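Local coordinates for protein KLLA0C04147p (Kluyveromyces lactis, PDB 5H2A) that probably binds and transfers sterols as a whole OSBP-family protein, this piece being its N-terminal ankyrin-repeat domain, at residues 194-199 with 223-228. Residues are numbered along the deposited sequence; the frame is centred on the assembly and turned at random.
Sequences TGDTVL and KRDSRG
A polar loop-to-loop contact within the ankyrin domain ties the loop entering helix 198-204 to the beta turn in the loop after helix 208-215. The two loops run nearly antiparallel, their end-to-end directions 162° apart. One backbone bond fixes the register: Ser226 N donates to Gly195 O at 3.0 Å, lying on a lone pair in the carbonyl plane. Gly195 has positive phi, and the hydroxymethyl group of Ser226 sits against it, with Ser226 OG 3.4 Å from Gly195 CA.

Arg227, its chain bent at chi2 and chi3, turns its guanidinium edge toward Thr194 O and Asp196 OD1. Its NH2 meets both oxygens near that edge, donating a hydrogen bond to Thr194 O at 3.3 Å and forming a salt bridge with Asp196 OD1 at 3.1 Å. The Asp196 carboxylate stands almost perpendicular to the guanidinium, 82° between planes. A longer, less certain salt bridge runs from Arg227 NH2 to Asp225 OD2. Thr194 OG1 accepts from Asp196 N at 3.2 Å and so closes an ST turn in the first loop, while Asp225 OD1 accepts from Lys229 N beyond the type I turn of residues 225-228. At the other end, Thr197, the N-cap, lays CG2 against Lys223 CG at 3.8 Å; its OG1 bonds to His200 ND1, and Lys223 NZ binds Asn188 O.

The Asp196 and Asp225 carboxylates lie side by side, Asp196 OD1 4.4 Å from Asp225 OD2. A water donates to both, and Arg227, together with Lys204 at Asp196 OD2, probably offsets their repulsion, consistent with both acids remaining ionised although buried.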
ATOM      1  N   THR A 194      -0.259 -17.480 -23.328  1.00 32.43           N
ATOM      2  CA  THR A 194       0.504 -18.682 -23.020  1.00 28.11           C
ATOM      3  C   THR A 194      -0.235 -19.688 -22.154  1.00 27.60           C
ATOM      4  O   THR A 194       0.143 -20.865 -22.159  1.00 33.08           O
ATOM      5  CB  THR A 194       1.814 -18.320 -22.302  1.00 34.46           C
ATOM      6  OG1 THR A 194       1.492 -17.651 -21.075  1.00 26.12           O
ATOM      7  CG2 THR A 194       2.691 -17.423 -23.176  1.00 30.19           C
ATOM      8  N   GLY A 195      -1.252 -19.269 -21.401  1.00 25.54           N
ATOM      9  CA  GLY A 195      -1.869 -20.118 -20.405  1.00 29.94           C
ATOM     10  C   GLY A 195      -1.056 -20.314 -19.139  1.00 32.09           C
ATOM     11  O   GLY A 195      -1.453 -21.120 -18.289  1.00 32.00           O
ATOM     12  N   ASP A 196       0.059 -19.601 -18.982  1.00 26.16           N
ATOM     13  CA  ASP A 196       0.956 -19.741 -17.837  1.00 22.03           C
ATOM     14  C   ASP A 196       0.777 -18.615 -16.827  1.00 22.32           C
ATOM     15  O   ASP A 196       0.522 -17.469 -17.194  1.00 24.17           O
ATOM     16  CB  ASP A 196       2.416 -19.718 -18.285  1.00 16.98           C
ATOM     17  CG  ASP A 196       2.816 -20.965 -19.027  1.00 27.59           C
ATOM     18  OD1 ASP A 196       2.048 -21.953 -18.972  1.00 30.34           O
ATOM     19  OD2 ASP A 196       3.888 -20.945 -19.659  1.00 30.12           O
ATOM     20  N   THR A 197       0.940 -18.954 -15.548  1.00 22.66           N
ATOM     21  CA  THR A 197       1.267 -17.973 -14.519  1.00 19.87           C
ATOM     22  C   THR A 197       2.775 -17.751 -14.518  1.00 18.29           C
ATOM     23  O   THR A 197       3.522 -18.509 -15.139  1.00 16.73           O
ATOM     24  CB  THR A 197       0.844 -18.469 -13.142  1.00 19.13           C
ATOM     25  OG1 THR A 197       1.693 -19.560 -12.767  1.00 20.66           O
ATOM     26  CG2 THR A 197      -0.613 -18.946 -13.152  1.00 20.57           C
ATOM     27  N   VAL A 198       3.240 -16.708 -13.815  1.00 17.20           N
ATOM     28  CA  VAL A 198       4.687 -16.525 -13.790  1.00 16.87           C
ATOM     29  C   VAL A 198       5.354 -17.704 -13.107  1.00 15.20           C
ATOM     30  O   VAL A 198       6.494 -18.039 -13.433  1.00 18.56           O
ATOM     31  CB  VAL A 198       5.128 -15.183 -13.153  1.00 19.09           C
ATOM     32  CG1 VAL A 198       4.739 -14.014 -14.058  1.00 25.03           C
ATOM     33  CG2 VAL A 198       4.595 -15.001 -11.718  1.00 18.84           C
ATOM     34  N   LEU A 199       4.656 -18.389 -12.189  1.00 15.25           N
ATOM     35  CA  LEU A 199       5.302 -19.542 -11.563  1.00 17.82           C
ATOM     36  C   LEU A 199       5.544 -20.653 -12.582  1.00 19.24           C
ATOM     37  O   LEU A 199       6.633 -21.233 -12.614  1.00 15.43           O
ATOM     38  CB  LEU A 199       4.484 -20.054 -10.372  1.00 18.75           C
ATOM     39  CG  LEU A 199       5.108 -21.228  -9.590  1.00 18.85           C
ATOM     40  CD1 LEU A 199       6.512 -20.907  -9.003  1.00 20.19           C
ATOM     41  CD2 LEU A 199       4.160 -21.662  -8.449  1.00 17.87           C
ATOM     42  N   LYS A 223      -2.210 -23.601  -8.589  1.00 29.47           N
ATOM     43  CA  LYS A 223      -2.856 -23.030  -9.767  1.00 28.82           C
ATOM     44  C   LYS A 223      -2.392 -23.760 -11.018  1.00 34.33           C
ATOM     45  O   LYS A 223      -1.192 -23.810 -11.319  1.00 36.01           O
ATOM     46  CB  LYS A 223      -2.572 -21.528  -9.855  1.00 35.40           C
ATOM     47  CG  LYS A 223      -3.197 -20.860 -11.076  1.00 44.57           C
ATOM     48  CD  LYS A 223      -4.147 -19.735 -10.703  1.00 43.50           C
ATOM     49  CE  LYS A 223      -4.754 -19.109 -11.951  1.00 43.39           C
ATOM     50  NZ  LYS A 223      -5.285 -17.739 -11.680  1.00 47.05           N
ATOM     51  N   ARG A 224      -3.339 -24.360 -11.731  1.00 26.39           N
ATOM     52  CA  ARG A 224      -2.989 -25.090 -12.934  1.00 35.70           C
ATOM     53  C   ARG A 224      -2.860 -24.130 -14.107  1.00 38.51           C
ATOM     54  O   ARG A 224      -3.393 -23.016 -14.099  1.00 40.61           O
ATOM     55  CB  ARG A 224      -4.036 -26.166 -13.230  1.00 40.49           C
ATOM     56  CG  ARG A 224      -4.295 -27.071 -12.037  1.00 42.43           C
ATOM     57  CD  ARG A 224      -5.299 -28.173 -12.336  1.00 43.64           C
ATOM     58  NE  ARG A 224      -5.323 -29.127 -11.232  1.00 49.23           N
ATOM     59  CZ  ARG A 224      -4.560 -30.212 -11.175  1.00 46.83           C
ATOM     60  NH1 ARG A 224      -3.731 -30.490 -12.173  1.00 40.74           N
ATOM     61  NH2 ARG A 224      -4.627 -31.020 -10.127  1.00 46.45           N
ATOM     62  N   ASP A 225      -2.120 -24.563 -15.118  1.00 27.78           N
ATOM     63  CA  ASP A 225      -2.057 -23.789 -16.346  1.00 29.29           C
ATOM     64  C   ASP A 225      -3.281 -24.093 -17.210  1.00 34.57           C
ATOM     65  O   ASP A 225      -4.161 -24.874 -16.836  1.00 37.36           O
ATOM     66  CB  ASP A 225      -0.743 -24.055 -17.087  1.00 26.51           C
ATOM     67  CG  ASP A 225      -0.580 -25.505 -17.546  1.00 35.05           C
ATOM     68  OD1 ASP A 225      -1.567 -26.263 -17.684  1.00 32.69           O
ATOM     69  OD2 ASP A 225       0.581 -25.890 -17.790  1.00 31.31           O
ATOM     70  N   SER A 226      -3.333 -23.477 -18.391  1.00 38.99           N
ATOM     71  CA  SER A 226      -4.502 -23.630 -19.252  1.00 42.11           C
ATOM     72  C   SER A 226      -4.692 -25.067 -19.714  1.00 44.76           C
ATOM     73  O   SER A 226      -5.797 -25.429 -20.134  1.00 50.99           O
ATOM     74  CB  SER A 226      -4.395 -22.696 -20.463  1.00 36.70           C
ATOM     75  OG  SER A 226      -3.338 -23.089 -21.333  1.00 34.15           O
ATOM     76  N   ARG A 227      -3.642 -25.889 -19.652  1.00 38.08           N
ATOM     77  CA  ARG A 227      -3.706 -27.296 -20.022  1.00 31.84           C
ATOM     78  C   ARG A 227      -3.971 -28.209 -18.830  1.00 34.26           C
ATOM     79  O   ARG A 227      -3.978 -29.433 -18.990  1.00 42.68           O
ATOM     80  CB  ARG A 227      -2.415 -27.714 -20.722  1.00 32.83           C
ATOM     81  CG  ARG A 227      -2.264 -27.123 -22.121  1.00 41.60           C
ATOM     82  CD  ARG A 227      -0.809 -26.835 -22.463  1.00 46.68           C
ATOM     83  NE  ARG A 227      -0.205 -25.892 -21.523  1.00 50.23           N
ATOM     84  CZ  ARG A 227      -0.394 -24.574 -21.555  1.00 51.16           C
ATOM     85  NH1 ARG A 227      -1.178 -24.035 -22.482  1.00 55.06           N
ATOM     86  NH2 ARG A 227       0.202 -23.790 -20.664  1.00 46.58           N
ATOM     87  N   GLY A 228      -4.185 -27.646 -17.647  1.00 30.74           N
ATOM     88  CA  GLY A 228      -4.517 -28.426 -16.472  1.00 40.63           C
ATOM     89  C   GLY A 228      -3.346 -28.893 -15.630  1.00 42.79           C
ATOM     90  O   GLY A 228      -3.561 -29.661 -14.684  1.00 34.35           O
TER
HETATM   91  O   HOH W   1       2.873 -24.446 -18.215  1.00 24.17           O